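Local coordinates for endo-beta-mannanase (Opitutaceae bacterium TAV5, PDB 7BOB), which probably removes beta-1,4-linked mannose units from chain ends of mannan-derived oligosaccharides, as a family 5 glycoside hydrolase, at residues A[33-38]-A[60-65]; A[385-390]-A[425-430]; A[443-448]-A[468-473]. One frame throughout, in Å; residues are numbered along the deposited sequence.

Interaction 1: A[33-38]-A[60-65]; sequences MWQAWP and FVRWPD
M33 opens the short helix 33-36. Its side chain runs out extended as far as SD and then turns, which sets the methyl CE over one face of the W34 indole, offset toward the rim. W34 comes next and points its ring at the C-terminal end of strand 56-62, the second strand of the eight-stranded parallel beta/alpha barrel expected of family 5. W34 NE1 gives its hydrogen to F60 O at 2.7 Å, with an N-H...O angle of 162°, and the oxygen lies in the plane of the indole. The neighbouring corner of the ring, W34 CD1, comes within 3.4 Å of D65 OD2, the ring and carboxylate planes being 57° apart. F66 meets the indole edge-to-face, and M77 and L81 of helix 75-89 also pack on it. Q35 follows, its chain bent at chi2 (-69°) so that NE2 reaches D65 OD1 at 2.8 Å, approaching from above the carboxylate plane. The same D65 OD1 takes R62 NH2 at 2.9 Å on its syn lone pair, while R62 NE bonds D65 OD2 at 2.7 Å, a salt bridge within 60-65 that grips the acid side-on. R62 NH1 turns to a second acid, E32. An alanine in place of D65 would remove both carboxylate oxygens and would probably leave R62 less firmly oriented and Q35 loose at its tip. With three N-H groups directed at it, two from the R62 guanidinium, the buried D65 carboxylate is likely to stay ionised; the bonds Q35 NE2 to D65 OD1 and W34 NE1 to F60 O join helix 33-36 to the strand-helix junction.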
loop_
_atom_site.group_PDB
_atom_site.type_symbol
_atom_site.label_atom_id
_atom_site.label_comp_id
_atom_site.label_asym_id
_atom_site.label_seq_id
_atom_site.Cartn_x
_atom_site.Cartn_y
_atom_site.Cartn_z
ATOM N N MET A 33 18.952 16.366 -29.344
ATOM C CA MET A 33 20.002 17.272 -29.820
ATOM C C MET A 33 21.143 16.540 -30.520
ATOM O O MET A 33 21.619 16.987 -31.567
ATOM C CB MET A 33 20.566 18.081 -28.655
ATOM C CG MET A 33 21.747 18.949 -29.044
ATOM S SD MET A 33 22.493 19.792 -27.625
ATOM C CE MET A 33 23.198 18.389 -26.749
ATOM N N TRP A 34 21.628 15.443 -29.936
ATOM C CA TRP A 34 22.772 14.746 -30.505
ATOM C C TRP A 34 22.455 14.157 -31.872
ATOM O O TRP A 34 23.350 14.076 -32.731
ATOM C CB TRP A 34 23.255 13.659 -29.550
ATOM C CG TRP A 34 23.717 14.237 -28.246
ATOM C CD1 TRP A 34 23.086 14.138 -27.032
ATOM C CD2 TRP A 34 24.899 15.027 -28.022
ATOM N NE1 TRP A 34 23.810 14.807 -26.069
ATOM C CE2 TRP A 34 24.924 15.360 -26.647
ATOM C CE3 TRP A 34 25.942 15.476 -28.850
ATOM C CZ2 TRP A 34 25.951 16.133 -26.079
ATOM C CZ3 TRP A 34 26.963 16.238 -28.288
ATOM C CH2 TRP A 34 26.961 16.560 -26.914
ATOM N N GLN A 35 21.198 13.763 -32.102
ATOM C CA GLN A 35 20.813 13.201 -33.403
ATOM C C GLN A 35 20.520 14.298 -34.420
ATOM O O GLN A 35 20.932 14.205 -35.577
ATOM C CB GLN A 35 19.578 12.304 -33.253
ATOM C CG GLN A 35 19.734 11.132 -32.292
ATOM C CD GLN A 35 20.692 10.068 -32.832
ATOM O OE1 GLN A 35 20.938 9.982 -34.040
ATOM N NE2 GLN A 35 21.204 9.229 -31.934
ATOM N N ALA A 36 19.806 15.350 -34.009
ATOM C CA ALA A 36 19.414 16.373 -34.969
ATOM C C ALA A 36 20.547 17.358 -35.268
ATOM O O ALA A 36 20.597 17.914 -36.371
ATOM C CB ALA A 36 18.175 17.114 -34.458
ATOM N N TRP A 37 21.457 17.569 -34.306
ATOM C CA TRP A 37 22.575 18.515 -34.316
ATOM C C TRP A 37 22.323 19.766 -35.159
ATOM O O TRP A 37 22.879 19.890 -36.255
ATOM C CB TRP A 37 23.850 17.820 -34.799
ATOM C CG TRP A 37 25.107 18.540 -34.338
ATOM C CD1 TRP A 37 26.076 19.094 -35.127
ATOM C CD2 TRP A 37 25.507 18.792 -32.977
ATOM N NE1 TRP A 37 27.062 19.660 -34.343
ATOM C CE2 TRP A 37 26.737 19.475 -33.022
ATOM C CE3 TRP A 37 24.960 18.474 -31.732
ATOM C CZ2 TRP A 37 27.413 19.870 -31.866
ATOM C CZ3 TRP A 37 25.630 18.863 -30.584
ATOM C CH2 TRP A 37 26.836 19.553 -30.656
ATOM N N PRO A 38 21.486 20.703 -34.697
ATOM C CA PRO A 38 21.347 21.990 -35.405
ATOM C C PRO A 38 22.434 22.948 -34.925
ATOM O O PRO A 38 22.253 23.767 -34.006
ATOM C CB PRO A 38 19.941 22.440 -35.004
ATOM C CG PRO A 38 19.788 21.914 -33.584
ATOM C CD PRO A 38 20.605 20.626 -33.514
ATOM N N PHE A 60 23.705 17.514 -21.474
ATOM C CA PHE A 60 23.495 16.117 -21.135
ATOM C C PHE A 60 24.010 15.211 -22.238
ATOM O O PHE A 60 23.590 15.320 -23.397
ATOM C CB PHE A 60 22.012 15.896 -20.850
ATOM C CG PHE A 60 21.470 16.917 -19.924
ATOM C CD1 PHE A 60 21.724 16.832 -18.568
ATOM C CD2 PHE A 60 20.806 18.034 -20.414
ATOM C CE1 PHE A 60 21.250 17.814 -17.685
ATOM C CE2 PHE A 60 20.346 19.008 -19.559
ATOM C CZ PHE A 60 20.574 18.903 -18.191
ATOM N N VAL A 61 24.930 14.326 -21.869
ATOM C CA VAL A 61 25.464 13.321 -22.779
ATOM C C VAL A 61 24.489 12.150 -22.741
ATOM O O VAL A 61 24.545 11.309 -21.838
ATOM C CB VAL A 61 26.896 12.929 -22.374
ATOM C CG1 VAL A 61 27.502 11.938 -23.352
ATOM C CG2 VAL A 61 27.777 14.187 -22.288
ATOM N N ARG A 62 23.536 12.127 -23.670
ATOM C CA ARG A 62 22.488 11.111 -23.631
ATOM C C ARG A 62 23.079 9.765 -24.051
ATOM O O ARG A 62 23.458 9.574 -25.218
ATOM C CB ARG A 62 21.308 11.514 -24.511
ATOM C CG ARG A 62 20.034 10.781 -24.136
ATOM C CD ARG A 62 18.821 11.277 -24.919
ATOM N NE ARG A 62 18.960 11.047 -26.355
ATOM C CZ ARG A 62 17.941 11.056 -27.205
ATOM N NH1 ARG A 62 16.707 11.272 -26.762
ATOM N NH2 ARG A 62 18.142 10.829 -28.490
ATOM N N TRP A 63 23.161 8.843 -23.084
ATOM C CA TRP A 63 23.845 7.558 -23.233
ATOM C C TRP A 63 23.432 6.759 -24.466
ATOM O O TRP A 63 24.328 6.282 -25.178
ATOM C CB TRP A 63 23.631 6.722 -21.964
ATOM C CG TRP A 63 24.567 5.568 -21.806
ATOM C CD1 TRP A 63 25.557 5.185 -22.663
ATOM C CD2 TRP A 63 24.607 4.646 -20.705
ATOM N NE1 TRP A 63 26.207 4.077 -22.169
ATOM C CE2 TRP A 63 25.641 3.727 -20.969
ATOM C CE3 TRP A 63 23.861 4.505 -19.529
ATOM C CZ2 TRP A 63 25.962 2.690 -20.096
ATOM C CZ3 TRP A 63 24.176 3.470 -18.666
ATOM C CH2 TRP A 63 25.224 2.575 -18.959
ATOM N N PRO A 64 22.141 6.542 -24.764
ATOM C CA PRO A 64 21.808 5.800 -25.996
ATOM C C PRO A 64 22.431 6.409 -27.234
ATOM O O PRO A 64 22.856 5.667 -28.133
ATOM C CB PRO A 64 20.279 5.871 -26.058
ATOM C CG PRO A 64 19.899 7.017 -25.104
ATOM C CD PRO A 64 20.924 6.933 -24.024
ATOM N N ASP A 65 22.505 7.743 -27.304
ATOM C CA ASP A 65 23.093 8.376 -28.479
ATOM C C ASP A 65 24.546 7.964 -28.642
ATOM O O ASP A 65 25.019 7.750 -29.765
ATOM C CB ASP A 65 22.992 9.902 -28.364
ATOM C CG ASP A 65 21.563 10.419 -28.448
ATOM O OD1 ASP A 65 20.769 9.929 -29.274
ATOM O OD2 ASP A 65 21.242 11.357 -27.697
#

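Interaction 2: A[385-390]-A[425-430]; sequences VHLYWP and EHVGIV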
loop_
_atom_site.group_PDB
_atom_site.type_symbol
_atom_site.label_atom_id
_atom_site.label_comp_id
_atom_site.label_asym_id
_atom_site.label_seq_id
_atom_site.Cartn_x
_atom_site.Cartn_y
_atom_site.Cartn_z
ATOM N N VAL A 385 18.189 30.046 15.642
ATOM C CA VAL A 385 17.587 28.777 16.057
ATOM C C VAL A 385 17.922 27.695 15.027
ATOM O O VAL A 385 18.025 27.975 13.823
ATOM C CB VAL A 385 16.064 28.922 16.242
ATOM C CG1 VAL A 385 15.318 28.896 14.896
ATOM C CG2 VAL A 385 15.555 27.871 17.174
ATOM N N HIS A 386 18.114 26.457 15.489
ATOM C CA HIS A 386 18.532 25.345 14.633
ATOM C C HIS A 386 17.556 24.173 14.747
ATOM O O HIS A 386 17.225 23.738 15.854
ATOM C CB HIS A 386 19.947 24.873 15.000
ATOM C CG HIS A 386 21.034 25.815 14.571
ATOM N ND1 HIS A 386 21.260 27.026 15.191
ATOM C CD2 HIS A 386 21.961 25.720 13.583
ATOM C CE1 HIS A 386 22.275 27.634 14.603
ATOM N NE2 HIS A 386 22.718 26.862 13.629
ATOM N N LEU A 387 17.103 23.661 13.604
ATOM C CA LEU A 387 16.283 22.457 13.578
ATOM C C LEU A 387 17.176 21.221 13.652
ATOM O O LEU A 387 18.241 21.172 13.028
ATOM C CB LEU A 387 15.442 22.427 12.306
ATOM C CG LEU A 387 14.494 23.603 12.092
ATOM C CD1 LEU A 387 13.962 23.587 10.658
ATOM C CD2 LEU A 387 13.355 23.533 13.098
ATOM N N TYR A 388 16.744 20.224 14.424
ATOM C CA TYR A 388 17.558 19.040 14.695
ATOM C C TYR A 388 17.393 18.019 13.564
ATOM O O TYR A 388 16.282 17.537 13.319
ATOM C CB TYR A 388 17.166 18.433 16.042
ATOM C CG TYR A 388 18.022 17.267 16.484
ATOM C CD1 TYR A 388 17.569 15.957 16.340
ATOM C CD2 TYR A 388 19.276 17.467 17.041
ATOM C CE1 TYR A 388 18.340 14.880 16.738
ATOM C CE2 TYR A 388 20.051 16.394 17.458
ATOM C CZ TYR A 388 19.575 15.106 17.297
ATOM O OH TYR A 388 20.324 14.027 17.693
ATOM N N TRP A 389 18.501 17.719 12.858
ATOM C CA TRP A 389 18.560 16.641 11.870
ATOM C C TRP A 389 18.989 15.363 12.583
ATOM O O TRP A 389 20.085 15.328 13.153
ATOM C CB TRP A 389 19.541 17.001 10.753
ATOM C CG TRP A 389 19.699 15.998 9.614
ATOM C CD1 TRP A 389 20.394 14.820 9.651
ATOM C CD2 TRP A 389 19.173 16.104 8.278
ATOM N NE1 TRP A 389 20.340 14.204 8.439
ATOM C CE2 TRP A 389 19.608 14.966 7.571
ATOM C CE3 TRP A 389 18.396 17.057 7.610
ATOM C CZ2 TRP A 389 19.264 14.725 6.232
ATOM C CZ3 TRP A 389 18.065 16.822 6.266
ATOM C CH2 TRP A 389 18.495 15.661 5.602
ATOM N N PRO A 390 18.151 14.327 12.640
ATOM C CA PRO A 390 18.456 13.182 13.518
ATOM C C PRO A 390 19.662 12.381 13.034
ATOM O O PRO A 390 19.980 12.354 11.841
ATOM C CB PRO A 390 17.170 12.339 13.467
ATOM C CG PRO A 390 16.496 12.730 12.177
ATOM C CD PRO A 390 16.850 14.194 11.962
ATOM N N GLU A 425 12.558 34.398 12.808
ATOM C CA GLU A 425 13.795 33.742 13.208
ATOM C C GLU A 425 14.636 33.399 11.982
ATOM O O GLU A 425 14.111 33.247 10.878
ATOM C CB GLU A 425 13.494 32.480 14.008
ATOM C CG GLU A 425 12.661 32.751 15.258
ATOM C CD GLU A 425 13.522 33.077 16.451
ATOM O OE1 GLU A 425 14.767 33.075 16.321
ATOM O OE2 GLU A 425 12.961 33.333 17.526
ATOM N N HIS A 426 15.956 33.318 12.185
ATOM C CA HIS A 426 16.889 32.810 11.180
ATOM C C HIS A 426 17.176 31.352 11.516
ATOM O O HIS A 426 17.738 31.053 12.576
ATOM C CB HIS A 426 18.195 33.612 11.138
ATOM C CG HIS A 426 18.038 35.014 10.629
ATOM N ND1 HIS A 426 17.153 35.353 9.625
ATOM C CD2 HIS A 426 18.653 36.167 10.991
ATOM C CE1 HIS A 426 17.226 36.653 9.395
ATOM N NE2 HIS A 426 18.132 37.169 10.208
ATOM N N VAL A 427 16.798 30.447 10.621
ATOM C CA VAL A 427 16.756 29.023 10.936
ATOM C C VAL A 427 17.943 28.312 10.295
ATOM O O VAL A 427 18.114 28.348 9.072
ATOM C CB VAL A 427 15.439 28.394 10.477
ATOM C CG1 VAL A 427 15.380 26.950 10.937
ATOM C CG2 VAL A 427 14.266 29.219 10.991
ATOM N N GLY A 428 18.738 27.639 11.128
ATOM C CA GLY A 428 19.765 26.727 10.683
ATOM C C GLY A 428 19.392 25.263 10.902
ATOM O O GLY A 428 18.327 24.916 11.416
ATOM N N ILE A 429 20.316 24.399 10.484
ATOM C CA ILE A 429 20.230 22.953 10.647
ATOM C C ILE A 429 21.430 22.522 11.468
ATOM O O ILE A 429 22.542 23.005 11.243
ATOM C CB ILE A 429 20.229 22.226 9.286
ATOM C CG1 ILE A 429 19.157 22.812 8.369
ATOM C CG2 ILE A 429 20.061 20.698 9.461
ATOM C CD1 ILE A 429 17.737 22.454 8.770
ATOM N N VAL A 430 21.208 21.658 12.444
ATOM C CA VAL A 430 22.287 21.091 13.242
ATOM C C VAL A 430 22.190 19.577 13.124
ATOM O O VAL A 430 21.087 19.015 13.104
ATOM C CB VAL A 430 22.217 21.563 14.715
ATOM C CG1 VAL A 430 20.877 21.167 15.364
ATOM C CG2 VAL A 430 23.381 20.996 15.510
#
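Four well-formed main-chain bonds zip strand 385-389 to strand 427-430 in parallel. G428 N binds V385 O at 2.8 Å and V430 N binds L387 O at 3.1 Å; in return G428 O accepts from L387 N, and V430 O from W389 N at 2.9 Å, the last nearly along the C=O axis. Before these, V385 N makes a weak bond to H426 O. On the face carrying H386, Y388 and V430, the imidazole lies across G428, whose CA makes an off-centre CH-pi contact with the H386 ring. A beta carbon on G428 would run into H386 CD2, so the bare backbone is what lets the ring lie this close. V430 CG1, in the crowded position between N and carbonyl carbon, packs on H386 CB at 3.8 Å. The other face carries V385, L387, V427 and I429; the L387 and V427 side chains cross obliquely, L387 CG lying 3.6 Å from V427 CG1. The two strands, parallel neighbours whose short-segment axes cross at 35°, are the arms of a beta-alpha-beta unit connected by helix 406-422, in the mixed sheet of the C-terminal domain, 427-431 being an outermost strand within the chain. The linking helix covers L387 and V427 with H417 and L420. At the start of the pair, E425 OE1 bonds T384 OG1 and E425 OE2 forms a salt bridge with R444; Y388 OH, toward the other end, bonds E456. The W389 indole stacks on Y393 and meets F274 edge-to-face, while K269 NZ, from helix 258-272, bonds V427 O.

Interaction 3: A[443-448]-A[468-473]; sequences ERIIIT and GQLLWH
I447 has more of its surface covered here than any other residue. Its chain runs straight out (chi2 179°), setting CD1 squarely over the five-membered ring of W472, 3.9 Å from the ring centroid and 6° off the normal. The same CD1 touches L470 CD1 at 3.8 Å, so one isoleucine tip is packed against both a leucine methyl and an indole face. L460 of helix 454-465 packs on I447 and L470; that helix connects strands 444-448 and 469-473 in a beta-alpha-beta unit. The backbone of I447 is held at both ends, I447 N giving to L471 O and I447 O taking H473 N, each at 2.9 Å.

Q469 starts the second strand. Q469 N bonds E443 O at 3.0 Å, and Q469 O accepts from I445 N. Its side chain, bent at chi2, runs beside E443, with Q469 CG 4.0 Å from E443 OE1; the amide then turns away, NE2 to G467 O and OE1 to T585 OG1. L471, on the same face as Q469, bonds I445 O through its N at 2.9 Å and lays CB alongside I446 CG1.

Backbone bonds set the parallel register, with strand axes just 8° apart, while apolar side chains pack on both faces, I447, L470 and W472 on the face toward helix 454-465, I446 and L471 on the other, where helix 406-422 meets I446.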
loop_
_atom_site.group_PDB
_atom_site.type_symbol
_atom_site.label_atom_id
_atom_site.label_comp_id
_atom_site.label_asym_id
_atom_site.label_seq_id
_atom_site.Cartn_x
_atom_site.Cartn_y
_atom_site.Cartn_z
ATOM N N GLU A 443 22.866 27.967 19.835
ATOM C CA GLU A 443 22.338 28.226 21.163
ATOM C C GLU A 443 20.935 27.667 21.389
ATOM O O GLU A 443 20.577 27.373 22.533
ATOM C CB GLU A 443 22.337 29.729 21.448
ATOM C CG GLU A 443 22.317 30.054 22.953
ATOM C CD GLU A 443 21.686 31.404 23.269
ATOM O OE1 GLU A 443 20.653 31.428 23.988
ATOM O OE2 GLU A 443 22.231 32.438 22.801
ATOM N N ARG A 444 20.131 27.518 20.337
ATOM C CA ARG A 444 18.757 27.054 20.456
ATOM C C ARG A 444 18.499 25.962 19.428
ATOM O O ARG A 444 18.823 26.122 18.238
ATOM C CB ARG A 444 17.782 28.218 20.288
ATOM C CG ARG A 444 18.253 29.475 21.024
ATOM C CD ARG A 444 17.117 30.393 21.371
ATOM N NE ARG A 444 16.680 31.170 20.219
ATOM C CZ ARG A 444 15.549 31.865 20.185
ATOM N NH1 ARG A 444 14.746 31.875 21.241
ATOM N NH2 ARG A 444 15.213 32.546 19.101
ATOM N N ILE A 445 17.932 24.848 19.900
ATOM C CA ILE A 445 17.701 23.656 19.094
ATOM C C ILE A 445 16.243 23.252 19.241
ATOM O O ILE A 445 15.740 23.125 20.365
ATOM C CB ILE A 445 18.619 22.487 19.502
ATOM C CG1 ILE A 445 20.063 22.748 19.036
ATOM C CG2 ILE A 445 18.100 21.190 18.898
ATOM C CD1 ILE A 445 21.052 21.681 19.469
ATOM N N ILE A 446 15.569 23.056 18.111
ATOM C CA ILE A 446 14.189 22.597 18.090
ATOM C C ILE A 446 14.171 21.194 17.509
ATOM O O ILE A 446 14.692 20.963 16.409
ATOM C CB ILE A 446 13.281 23.532 17.279
ATOM C CG1 ILE A 446 13.302 24.936 17.868
ATOM C CG2 ILE A 446 11.848 23.008 17.297
ATOM C CD1 ILE A 446 12.426 25.890 17.101
ATOM N N ILE A 447 13.593 20.259 18.250
ATOM C CA ILE A 447 13.400 18.899 17.771
ATOM C C ILE A 447 11.941 18.767 17.351
ATOM O O ILE A 447 11.026 18.925 18.176
ATOM C CB ILE A 447 13.783 17.869 18.843
ATOM C CG1 ILE A 447 15.245 18.052 19.271
ATOM C CG2 ILE A 447 13.501 16.471 18.347
ATOM C CD1 ILE A 447 15.706 17.068 20.351
ATOM N N THR A 448 11.719 18.495 16.070
ATOM C CA THR A 448 10.372 18.505 15.493
ATOM C C THR A 448 9.760 17.102 15.467
ATOM O O THR A 448 9.458 16.563 14.407
ATOM C CB THR A 448 10.415 19.094 14.084
ATOM O OG1 THR A 448 11.284 18.294 13.253
ATOM C CG2 THR A 448 10.913 20.538 14.133
ATOM N N GLY A 468 22.609 25.143 26.368
ATOM C CA GLY A 468 21.675 25.076 25.258
ATOM C C GLY A 468 20.233 25.202 25.721
ATOM O O GLY A 468 19.841 24.670 26.764
ATOM N N GLN A 469 19.440 25.938 24.942
ATOM C CA GLN A 469 17.988 25.982 25.089
ATOM C C GLN A 469 17.365 24.992 24.101
ATOM O O GLN A 469 17.487 25.171 22.882
ATOM C CB GLN A 469 17.464 27.391 24.826
ATOM C CG GLN A 469 18.290 28.490 25.458
ATOM C CD GLN A 469 18.272 28.381 26.957
ATOM O OE1 GLN A 469 17.225 28.555 27.578
ATOM N NE2 GLN A 469 19.421 28.061 27.548
ATOM N N LEU A 470 16.701 23.961 24.621
ATOM C CA LEU A 470 16.108 22.894 23.811
ATOM C C LEU A 470 14.587 23.000 23.838
ATOM O O LEU A 470 13.968 22.928 24.912
ATOM C CB LEU A 470 16.551 21.519 24.314
ATOM C CG LEU A 470 16.104 20.262 23.564
ATOM C CD1 LEU A 470 16.761 20.185 22.173
ATOM C CD2 LEU A 470 16.450 19.034 24.385
ATOM N N LEU A 471 13.986 23.169 22.662
ATOM C CA LEU A 471 12.541 23.046 22.496
ATOM C C LEU A 471 12.263 21.678 21.870
ATOM O O LEU A 471 12.589 21.445 20.699
ATOM C CB LEU A 471 11.982 24.175 21.637
ATOM C CG LEU A 471 10.489 24.079 21.323
ATOM C CD1 LEU A 471 9.637 23.873 22.603
ATOM C CD2 LEU A 471 10.057 25.338 20.602
ATOM N N TRP A 472 11.679 20.771 22.653
ATOM C CA TRP A 472 11.552 19.359 22.279
ATOM C C TRP A 472 10.088 19.051 21.987
ATOM O O TRP A 472 9.295 18.823 22.909
ATOM C CB TRP A 472 12.088 18.463 23.387
ATOM C CG TRP A 472 12.431 17.076 22.937
ATOM C CD1 TRP A 472 11.989 16.442 21.811
ATOM C CD2 TRP A 472 13.280 16.144 23.617
ATOM N NE1 TRP A 472 12.522 15.181 21.745
ATOM C CE2 TRP A 472 13.328 14.976 22.833
ATOM C CE3 TRP A 472 14.004 16.186 24.818
ATOM C CZ2 TRP A 472 14.071 13.860 23.202
ATOM C CZ3 TRP A 472 14.751 15.078 25.180
ATOM C CH2 TRP A 472 14.779 13.931 24.375
ATOM N N HIS A 473 9.722 19.019 20.712
ATOM C CA HIS A 473 8.351 18.660 20.373
ATOM C C HIS A 473 8.233 17.141 20.321
ATOM O O HIS A 473 8.895 16.488 19.501
ATOM C CB HIS A 473 7.923 19.302 19.058
ATOM C CG HIS A 473 7.551 20.745 19.202
ATOM N ND1 HIS A 473 7.394 21.589 18.125
ATOM C CD2 HIS A 473 7.318 21.496 20.306
ATOM C CE1 HIS A 473 7.066 22.795 18.560
ATOM N NE2 HIS A 473 7.020 22.767 19.880
#

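How the interactions relate
Interactions 2 and 3 sit in one C-terminal sheet, their centres 9 Å apart, because strands 385-389 and 444-448 are neighbours in it. H386 N lies 2.9 Å from R444 O, probably a hydrogen bond, E425 OE2 salt-bridges R444 NH2 at 2.9 Å, and V385 CG2 packs on I446 CD1 (3.7 Å), so the two beta-alpha-beta units meet side by side. Interaction 1 belongs to the barrel on the opposite side of the chain's centre, its nearest atoms about 24 Å from interaction 2 and about 33 Å from interaction 3. In family 5 the active site lies at the C-terminal ends of the barrel strands; interaction 1 is at such an end, interactions 2 and 3 in the other domain.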